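Local coordinates for G protein coupled receptor (Arabidopsis thaliana, PDB 3T33) that binds zinc as a LanC-like protein and may play a role in abscisic acid signalling, at residues G318-W322 and Y357-F362. Numbering follows the deposited sequence.
Sequences GEVVW and YRAKAF
A buried arginine is tolerated when its charge is answered and its guanidinium covered. In this helical, strandless LanC-like fold, helices 308-324 and 353-375 supply the stack and one carboxylate, the N-terminal region another. Helical segments 318-322 and 357-362 run nearly parallel, at 27°, axes 12.0 Å apart, with the Val-321 side chain about 14 Å from the zinc ion. The long side chains of Trp-322 and Arg-358, whose CA atoms are nearest at 7.5 Å, fill most of the gap. Arg-358 (chi1 m, chi2 and chi3 t) extends across the indole of Trp-322 (chi1 t, chi2 -120°). Arg-358 CG makes a CH-pi contact 3.5 Å from the centroid of the Trp-322 six-membered ring, and Arg-358 CZ a cation-pi contact 3.7 Å from that of the Trp-322 five-membered ring, planes at 4°. Ala-361 CB meets the indole edge, 3.8 Å from Trp-322 CH2; Phe-362 CE1 lies 3.7 Å from Trp-322 CE3, rim to rim. Arg-358 NH1 donates to Glu-319 OE2 at 3.0 Å, a salt bridge. Glu-17 OE1 forms another with Arg-358 NH2; hydrogen bonds join Glu-17 OE2 to Trp-322 NE1 and Pro-16 O to Tyr-357 OH. Two carboxylates thus flank one stacked cation, and Glu-17 ties the N-terminal region to both helices.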
ATOM      1  N   GLY A 318      13.281   0.557  -7.794  1.00 36.62           N
ATOM      2  CA  GLY A 318      12.874  -0.793  -8.166  1.00 36.43           C
ATOM      3  C   GLY A 318      13.980  -1.838  -8.176  1.00 36.82           C
ATOM      4  O   GLY A 318      13.731  -3.024  -7.863  1.00 36.43           O
ATOM      5  N   GLU A 319      15.208  -1.429  -8.538  1.00 37.22           N
ATOM      6  CA  GLU A 319      16.361  -2.369  -8.506  1.00 36.91           C
ATOM      7  C   GLU A 319      16.770  -2.719  -7.092  1.00 36.16           C
ATOM      8  O   GLU A 319      17.142  -3.833  -6.811  1.00 37.50           O
ATOM      9  CB  GLU A 319      17.575  -1.790  -9.238  1.00 37.62           C
ATOM     10  CG  GLU A 319      17.318  -1.482 -10.687  1.00 41.53           C
ATOM     11  CD  GLU A 319      17.004  -2.730 -11.491  1.00 43.85           C
ATOM     12  OE1 GLU A 319      17.637  -3.771 -11.260  1.00 49.33           O
ATOM     13  OE2 GLU A 319      16.131  -2.666 -12.365  1.00 43.74           O
ATOM     14  N   VAL A 320      16.702  -1.775  -6.178  1.00 36.00           N
ATOM     15  CA  VAL A 320      16.973  -2.073  -4.773  1.00 35.60           C
ATOM     16  C   VAL A 320      15.966  -3.075  -4.198  1.00 36.27           C
ATOM     17  O   VAL A 320      16.320  -4.047  -3.490  1.00 35.88           O
ATOM     18  CB  VAL A 320      16.859  -0.791  -4.000  1.00 36.48           C
ATOM     19  CG1 VAL A 320      17.030  -1.054  -2.492  1.00 33.27           C
ATOM     20  CG2 VAL A 320      17.865   0.214  -4.586  1.00 34.21           C
ATOM     21  N   VAL A 321      14.688  -2.843  -4.501  1.00 35.57           N
ATOM     22  CA  VAL A 321      13.648  -3.853  -4.162  1.00 34.62           C
ATOM     23  C   VAL A 321      13.915  -5.213  -4.848  1.00 35.39           C
ATOM     24  O   VAL A 321      13.851  -6.294  -4.218  1.00 33.75           O
ATOM     25  CB  VAL A 321      12.255  -3.314  -4.487  1.00 33.93           C
ATOM     26  CG1 VAL A 321      11.188  -4.227  -3.853  1.00 32.04           C
ATOM     27  CG2 VAL A 321      12.144  -1.890  -3.897  1.00 31.61           C
ATOM     28  N   TRP A 322      14.276  -5.179  -6.123  1.00 36.23           N
ATOM     29  CA  TRP A 322      14.534  -6.458  -6.784  1.00 37.81           C
ATOM     30  C   TRP A 322      15.656  -7.244  -6.112  1.00 38.35           C
ATOM     31  O   TRP A 322      15.543  -8.474  -5.968  1.00 38.95           O
ATOM     32  CB  TRP A 322      14.748  -6.287  -8.291  1.00 37.07           C
ATOM     33  CG  TRP A 322      14.931  -7.547  -9.062  1.00 39.89           C
ATOM     34  CD1 TRP A 322      16.018  -7.872  -9.799  1.00 40.30           C
ATOM     35  CD2 TRP A 322      13.993  -8.643  -9.220  1.00 37.40           C
ATOM     36  NE1 TRP A 322      15.838  -9.101 -10.370  1.00 39.17           N
ATOM     37  CE2 TRP A 322      14.610  -9.593 -10.048  1.00 36.13           C
ATOM     38  CE3 TRP A 322      12.706  -8.916  -8.719  1.00 36.83           C
ATOM     39  CZ2 TRP A 322      13.980 -10.819 -10.428  1.00 37.72           C
ATOM     40  CZ3 TRP A 322      12.065 -10.144  -9.086  1.00 36.81           C
ATOM     41  CH2 TRP A 322      12.712 -11.067  -9.937  1.00 37.53           C
ATOM     42  N   TYR A 357       6.623  -9.283 -14.673  1.00 29.74           N
ATOM     43  CA  TYR A 357       7.358 -10.475 -14.354  1.00 29.39           C
ATOM     44  C   TYR A 357       7.962 -10.420 -12.940  1.00 29.49           C
ATOM     45  O   TYR A 357       7.991 -11.415 -12.220  1.00 29.68           O
ATOM     46  CB  TYR A 357       8.459 -10.733 -15.379  1.00 26.88           C
ATOM     47  CG  TYR A 357       9.284 -11.860 -14.940  1.00 28.23           C
ATOM     48  CD1 TYR A 357       8.825 -13.175 -15.040  1.00 33.49           C
ATOM     49  CD2 TYR A 357      10.475 -11.632 -14.316  1.00 28.29           C
ATOM     50  CE1 TYR A 357       9.591 -14.235 -14.571  1.00 31.20           C
ATOM     51  CE2 TYR A 357      11.196 -12.641 -13.847  1.00 32.16           C
ATOM     52  CZ  TYR A 357      10.776 -13.943 -13.985  1.00 33.58           C
ATOM     53  OH  TYR A 357      11.614 -14.935 -13.467  1.00 38.67           O
ATOM     54  N   ARG A 358       8.499  -9.269 -12.566  1.00 30.21           N
ATOM     55  CA  ARG A 358       9.063  -9.127 -11.239  1.00 30.61           C
ATOM     56  C   ARG A 358       8.016  -9.262 -10.129  1.00 30.32           C
ATOM     57  O   ARG A 358       8.301  -9.882  -9.128  1.00 32.12           O
ATOM     58  CB  ARG A 358       9.931  -7.877 -11.127  1.00 30.42           C
ATOM     59  CG  ARG A 358      11.295  -8.078 -11.801  1.00 31.39           C
ATOM     60  CD  ARG A 358      12.100  -6.788 -11.793  1.00 36.42           C
ATOM     61  NE  ARG A 358      13.392  -7.012 -12.421  1.00 39.99           N
ATOM     62  CZ  ARG A 358      14.415  -6.166 -12.399  1.00 38.79           C
ATOM     63  NH1 ARG A 358      14.325  -5.010 -11.775  1.00 32.48           N
ATOM     64  NH2 ARG A 358      15.523  -6.495 -13.033  1.00 39.92           N
ATOM     65  N   ALA A 359       6.815  -8.750 -10.358  1.00 29.19           N
ATOM     66  CA  ALA A 359       5.720  -8.874  -9.390  1.00 30.27           C
ATOM     67  C   ALA A 359       5.313 -10.339  -9.400  1.00 29.91           C
ATOM     68  O   ALA A 359       5.082 -10.949  -8.369  1.00 30.40           O
ATOM     69  CB  ALA A 359       4.503  -7.977  -9.781  1.00 28.28           C
ATOM     70  N   LYS A 360       5.295 -10.919 -10.573  1.00 29.42           N
ATOM     71  CA  LYS A 360       4.960 -12.343 -10.671  1.00 30.69           C
ATOM     72  C   LYS A 360       5.956 -13.220  -9.896  1.00 29.73           C
ATOM     73  O   LYS A 360       5.578 -14.168  -9.205  1.00 29.86           O
ATOM     74  CB  LYS A 360       4.826 -12.721 -12.166  1.00 30.09           C
ATOM     75  CG  LYS A 360       4.843 -14.141 -12.550  1.00 34.14           C
ATOM     76  CD  LYS A 360       4.647 -14.255 -14.094  1.00 37.77           C
ATOM     77  CE  LYS A 360       4.338 -15.708 -14.522  1.00 37.70           C
ATOM     78  NZ  LYS A 360       4.596 -15.877 -15.969  1.00 35.80           N
ATOM     79  N   ALA A 361       7.235 -12.886  -9.975  1.00 30.98           N
ATOM     80  CA  ALA A 361       8.245 -13.662  -9.242  1.00 30.06           C
ATOM     81  C   ALA A 361       8.042 -13.509  -7.730  1.00 30.01           C
ATOM     82  O   ALA A 361       8.146 -14.476  -6.990  1.00 28.57           O
ATOM     83  CB  ALA A 361       9.655 -13.225  -9.629  1.00 29.59           C
ATOM     84  N   PHE A 362       7.736 -12.299  -7.258  1.00 30.36           N
ATOM     85  CA  PHE A 362       7.599 -12.171  -5.787  1.00 31.03           C
ATOM     86  C   PHE A 362       6.337 -12.909  -5.351  1.00 30.03           C
ATOM     87  O   PHE A 362       6.339 -13.586  -4.369  1.00 32.08           O
ATOM     88  CB  PHE A 362       7.549 -10.712  -5.367  1.00 30.82           C
ATOM     89  CG  PHE A 362       8.887 -10.106  -5.048  1.00 31.67           C
ATOM     90  CD1 PHE A 362      10.032 -10.483  -5.735  1.00 30.95           C
ATOM     91  CD2 PHE A 362       8.991  -9.118  -4.034  1.00 32.01           C
ATOM     92  CE1 PHE A 362      11.277  -9.907  -5.439  1.00 29.79           C
ATOM     93  CE2 PHE A 362      10.207  -8.525  -3.737  1.00 32.91           C
ATOM     94  CZ  PHE A 362      11.376  -8.915  -4.459  1.00 30.89           C
TER